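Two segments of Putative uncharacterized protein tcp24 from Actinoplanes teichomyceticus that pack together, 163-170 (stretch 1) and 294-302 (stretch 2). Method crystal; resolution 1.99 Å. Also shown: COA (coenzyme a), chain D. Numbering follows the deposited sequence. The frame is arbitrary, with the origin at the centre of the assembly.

Stretch 1 163-170: AIHRRKYG
Stretch 2 (294-302) LEFVFRYNG

Residues 163-169 are helical, continuing a helix begun earlier, and Gly 170 leaves it at phi/psi 102/-10, where a CB would be jammed against the preceding carbonyl O. The second stretch ends its own helix at Phe 298; Arg 299 turns out of it at 48/56, and Tyr 300 (-60/130) and Asn 301 (-131/47) follow in loop. The CA atoms of Lys 168 and Arg 299 are the nearest across the stretches, 5.7 Å apart; the contact buries 392 Å² in total.

Glu 295 (chi1 t, chi2 p, chi3 20°) satisfies two cations with its two carboxylate oxygens. Lys 168 NZ donates to Glu 295 OE1 at 2.8 Å, a salt bridge across the stretches, and Arg 299 NH1 donates to Glu 295 OE2 at 2.8 Å with an angle of 160°, a salt bridge within stretch 2. The CA-to-CB bond of Lys 168 points sideways, but with all four chi angles t the extended chain carries NZ to Glu 295. Lys 168 CE passes 3.5 Å from Tyr 300 O, and Lys 168 NZ donates a weak hydrogen bond to Tyr 169 OH at 3.3 Å.

The CA-to-CB bond of Arg 299 points toward stretch 1; its rotamer is m, m, t with chi4 -178°. Ile 164 (m, t) sets CD1 over one face of its guanidinium, 3.4 Å from Arg 299 NH2; the guanidinium nitrogens are all engaged: NH1 by Glu 295, NE and NH2 elsewhere in the structure. Arg 167 NH1 lies near the guanidinium plane, 3.6 Å from Arg 299 NE, a pairing of like charges; both Arg 167 NH1 and NH2 have partners elsewhere.

Backbone carbonyls are joined by one water, which donates to Lys 168 O and Arg 299 O, each 3.0 Å from the water oxygen. Asn 301 ND2 approaches Tyr 169 CE1 obliquely at 3.8 Å. Coenzyme A N6A donates to Phe 296 O at 3.0 Å.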

# COMPACT_ATOMS: atom_id res chain seq x y z
N ALA A 163 3.48 -7.01 -8.73
CA ALA A 163 4.48 -8.10 -8.66
C ALA A 163 4.28 -8.99 -7.44
O ALA A 163 4.35 -10.22 -7.54
CB ALA A 163 5.90 -7.55 -8.68
N ILE A 164 4.01 -8.37 -6.29
CA ILE A 164 3.71 -9.09 -5.05
C ILE A 164 2.50 -10.01 -5.21
O ILE A 164 2.52 -11.15 -4.76
CB ILE A 164 3.50 -8.12 -3.86
CG1 ILE A 164 4.87 -7.60 -3.36
CG2 ILE A 164 2.70 -8.78 -2.73
CD1 ILE A 164 4.76 -6.32 -2.55
N HIS A 165 1.43 -9.51 -5.83
CA HIS A 165 0.26 -10.37 -6.03
C HIS A 165 0.63 -11.65 -6.73
O HIS A 165 0.24 -12.75 -6.29
CB HIS A 165 -0.86 -9.65 -6.80
CG HIS A 165 -2.11 -10.49 -6.94
ND1 HIS A 165 -2.20 -11.51 -7.81
CD2 HIS A 165 -3.33 -10.44 -6.28
CE1 HIS A 165 -3.41 -12.08 -7.71
NE2 HIS A 165 -4.11 -11.42 -6.78
N ARG A 166 1.41 -11.54 -7.80
CA ARG A 166 1.77 -12.69 -8.62
C ARG A 166 2.70 -13.65 -7.88
O ARG A 166 2.55 -14.86 -7.98
CB ARG A 166 2.39 -12.25 -9.94
CG ARG A 166 2.75 -13.39 -10.89
CD ARG A 166 3.29 -12.87 -12.22
NE ARG A 166 2.28 -12.12 -12.97
CZ ARG A 166 1.43 -12.65 -13.85
NH1 ARG A 166 1.44 -13.96 -14.10
NH2 ARG A 166 0.56 -11.86 -14.48
N ARG A 167 3.65 -13.10 -7.13
CA ARG A 167 4.54 -13.94 -6.30
C ARG A 167 3.72 -14.72 -5.27
O ARG A 167 3.94 -15.91 -5.05
CB ARG A 167 5.62 -13.08 -5.61
CG ARG A 167 6.64 -13.85 -4.79
CD ARG A 167 7.40 -12.94 -3.82
NE ARG A 167 7.78 -11.68 -4.44
CZ ARG A 167 7.99 -10.53 -3.80
NH1 ARG A 167 7.85 -10.44 -2.48
NH2 ARG A 167 8.33 -9.44 -4.49
N LYS A 168 2.78 -14.04 -4.63
CA LYS A 168 1.99 -14.61 -3.54
C LYS A 168 0.96 -15.66 -3.99
O LYS A 168 0.81 -16.70 -3.35
CB LYS A 168 1.31 -13.48 -2.77
CG LYS A 168 0.65 -13.90 -1.47
CD LYS A 168 0.15 -12.69 -0.70
CE LYS A 168 -0.49 -13.12 0.61
NZ LYS A 168 -1.13 -11.98 1.32
N TYR A 169 0.26 -15.37 -5.09
CA TYR A 169 -0.90 -16.18 -5.48
C TYR A 169 -0.73 -16.98 -6.77
O TYR A 169 -1.45 -17.95 -6.99
CB TYR A 169 -2.15 -15.29 -5.60
CG TYR A 169 -2.51 -14.55 -4.33
CD1 TYR A 169 -3.05 -15.21 -3.23
CD2 TYR A 169 -2.33 -13.17 -4.25
CE1 TYR A 169 -3.38 -14.53 -2.07
CE2 TYR A 169 -2.66 -12.48 -3.10
CZ TYR A 169 -3.19 -13.16 -2.02
OH TYR A 169 -3.52 -12.46 -0.89
N GLY A 170 0.20 -16.55 -7.61
CA GLY A 170 0.54 -17.29 -8.82
C GLY A 170 -0.04 -16.76 -10.13
O GLY A 170 0.33 -17.22 -11.20
N LEU A 294 5.11 -12.81 8.65
CA LEU A 294 5.04 -13.86 7.64
C LEU A 294 4.71 -13.25 6.27
O LEU A 294 5.28 -13.65 5.25
CB LEU A 294 4.02 -14.93 8.05
CG LEU A 294 4.48 -15.90 9.16
CD1 LEU A 294 3.30 -16.67 9.74
CD2 LEU A 294 5.55 -16.86 8.67
N GLU A 295 3.82 -12.25 6.25
CA GLU A 295 3.53 -11.51 5.00
C GLU A 295 4.80 -10.89 4.44
O GLU A 295 5.18 -11.14 3.30
CB GLU A 295 2.44 -10.45 5.22
CG GLU A 295 2.27 -9.43 4.08
CD GLU A 295 1.70 -10.03 2.80
OE1 GLU A 295 1.08 -11.11 2.84
OE2 GLU A 295 1.89 -9.42 1.72
N PHE A 296 5.48 -10.10 5.26
CA PHE A 296 6.63 -9.34 4.75
C PHE A 296 7.93 -10.10 4.53
O PHE A 296 8.77 -9.67 3.73
CB PHE A 296 6.84 -8.08 5.59
CG PHE A 296 5.76 -7.07 5.40
CD1 PHE A 296 5.66 -6.38 4.18
CD2 PHE A 296 4.83 -6.82 6.39
CE1 PHE A 296 4.65 -5.45 3.97
CE2 PHE A 296 3.81 -5.90 6.19
CZ PHE A 296 3.72 -5.21 4.98
N VAL A 297 8.08 -11.24 5.20
CA VAL A 297 9.27 -12.07 4.99
C VAL A 297 9.04 -13.12 3.90
O VAL A 297 9.96 -13.42 3.14
CB VAL A 297 9.77 -12.71 6.30
CG1 VAL A 297 10.92 -13.66 6.05
CG2 VAL A 297 10.23 -11.62 7.27
N PHE A 298 7.83 -13.66 3.82
CA PHE A 298 7.54 -14.77 2.90
C PHE A 298 6.37 -14.53 1.94
O PHE A 298 6.12 -15.38 1.08
CB PHE A 298 7.21 -16.04 3.69
CG PHE A 298 8.27 -16.48 4.64
CD1 PHE A 298 9.44 -17.09 4.19
CD2 PHE A 298 8.09 -16.32 6.02
CE1 PHE A 298 10.41 -17.52 5.08
CE2 PHE A 298 9.07 -16.75 6.92
CZ PHE A 298 10.22 -17.35 6.45
N ARG A 299 5.65 -13.43 2.10
CA ARG A 299 4.34 -13.24 1.43
C ARG A 299 3.51 -14.49 1.66
O ARG A 299 3.04 -15.13 0.71
CB ARG A 299 4.49 -12.94 -0.07
CG ARG A 299 5.28 -11.68 -0.41
CD ARG A 299 4.63 -10.41 0.14
NE ARG A 299 5.56 -9.29 0.07
CZ ARG A 299 5.31 -8.06 0.52
NH1 ARG A 299 4.13 -7.79 1.07
NH2 ARG A 299 6.23 -7.11 0.42
N TYR A 300 3.36 -14.83 2.93
CA TYR A 300 2.78 -16.09 3.36
C TYR A 300 1.36 -16.28 2.86
O TYR A 300 0.51 -15.40 3.01
CB TYR A 300 2.81 -16.18 4.89
CG TYR A 300 2.41 -17.52 5.44
CD1 TYR A 300 3.18 -18.66 5.17
CD2 TYR A 300 1.28 -17.66 6.24
CE1 TYR A 300 2.82 -19.89 5.68
CE2 TYR A 300 0.91 -18.89 6.75
CZ TYR A 300 1.68 -20.01 6.46
OH TYR A 300 1.32 -21.24 6.96
N ASN A 301 1.12 -17.44 2.25
CA ASN A 301 -0.21 -17.81 1.79
C ASN A 301 -0.59 -19.22 2.26
O ASN A 301 -1.07 -20.04 1.48
CB ASN A 301 -0.30 -17.67 0.27
CG ASN A 301 -1.73 -17.80 -0.25
OD1 ASN A 301 -1.95 -18.37 -1.31
ND2 ASN A 301 -2.69 -17.27 0.50
N GLY A 302 -0.36 -19.49 3.54
CA GLY A 302 -0.86 -20.70 4.19
C GLY A 302 -0.04 -21.96 4.00
O GLY A 302 -0.49 -23.04 4.38
N1A COA D . 12.65 -11.46 3.43
C2A COA D . 13.67 -12.34 3.50
N3A COA D . 14.88 -12.05 4.00
C4A COA D . 15.15 -10.80 4.45
C5A COA D . 14.09 -9.77 4.40
C6A COA D . 12.78 -10.17 3.84
N6A COA D . 11.74 -9.31 3.76
N7A COA D . 14.63 -8.65 4.91
C8A COA D . 15.91 -8.92 5.26
N9A COA D . 16.22 -10.20 4.98
C1B COA D . 17.51 -10.88 5.23
C2B COA D . 18.70 -10.16 4.63
O2B COA D . 18.93 -10.58 3.29
C3B COA D . 19.81 -10.55 5.59
O3B COA D . 20.20 -11.90 5.30
P3B COA D . 21.63 -12.53 5.72
O7A COA D . 22.57 -11.90 4.74
O8A COA D . 21.37 -14.01 5.57
O9A COA D . 21.86 -12.12 7.15
C4B COA D . 19.10 -10.55 6.94
O4B COA D . 17.75 -10.89 6.64
C5B COA D . 19.17 -9.21 7.69
O5B COA D . 18.52 -8.19 6.92
P1A COA D . 18.62 -6.63 7.29
O1A COA D . 19.94 -6.05 6.87
O2A COA D . 18.17 -6.49 8.72
O3A COA D . 17.45 -6.00 6.35
P2A COA D . 17.63 -5.52 4.82
O4A COA D . 18.09 -4.09 4.80
O5A COA D . 18.41 -6.53 4.01
O6A COA D . 16.10 -5.60 4.33
CBP COA D . 13.89 -4.56 4.04
CCP COA D . 15.10 -4.77 4.94
CDP COA D . 12.92 -3.72 4.86
CEP COA D . 14.32 -3.82 2.80
CAP COA D . 13.25 -5.92 3.67
OAP COA D . 12.97 -6.67 4.85
C9P COA D . 11.98 -5.87 2.84
O9P COA D . 12.03 -5.62 1.65
N8P COA D . 10.83 -6.14 3.47
C7P COA D . 9.53 -5.97 2.83
C6P COA D . 8.96 -4.58 3.13
C5P COA D . 8.67 -4.42 4.61
O5P COA D . 8.77 -5.37 5.38
N4P COA D . 8.31 -3.20 5.01
C3P COA D . 7.78 -2.93 6.34
C2P COA D . 6.32 -3.34 6.49
S1P COA D . 5.72 -2.98 8.18
O HOH W 1 2.65 -17.56 -1.09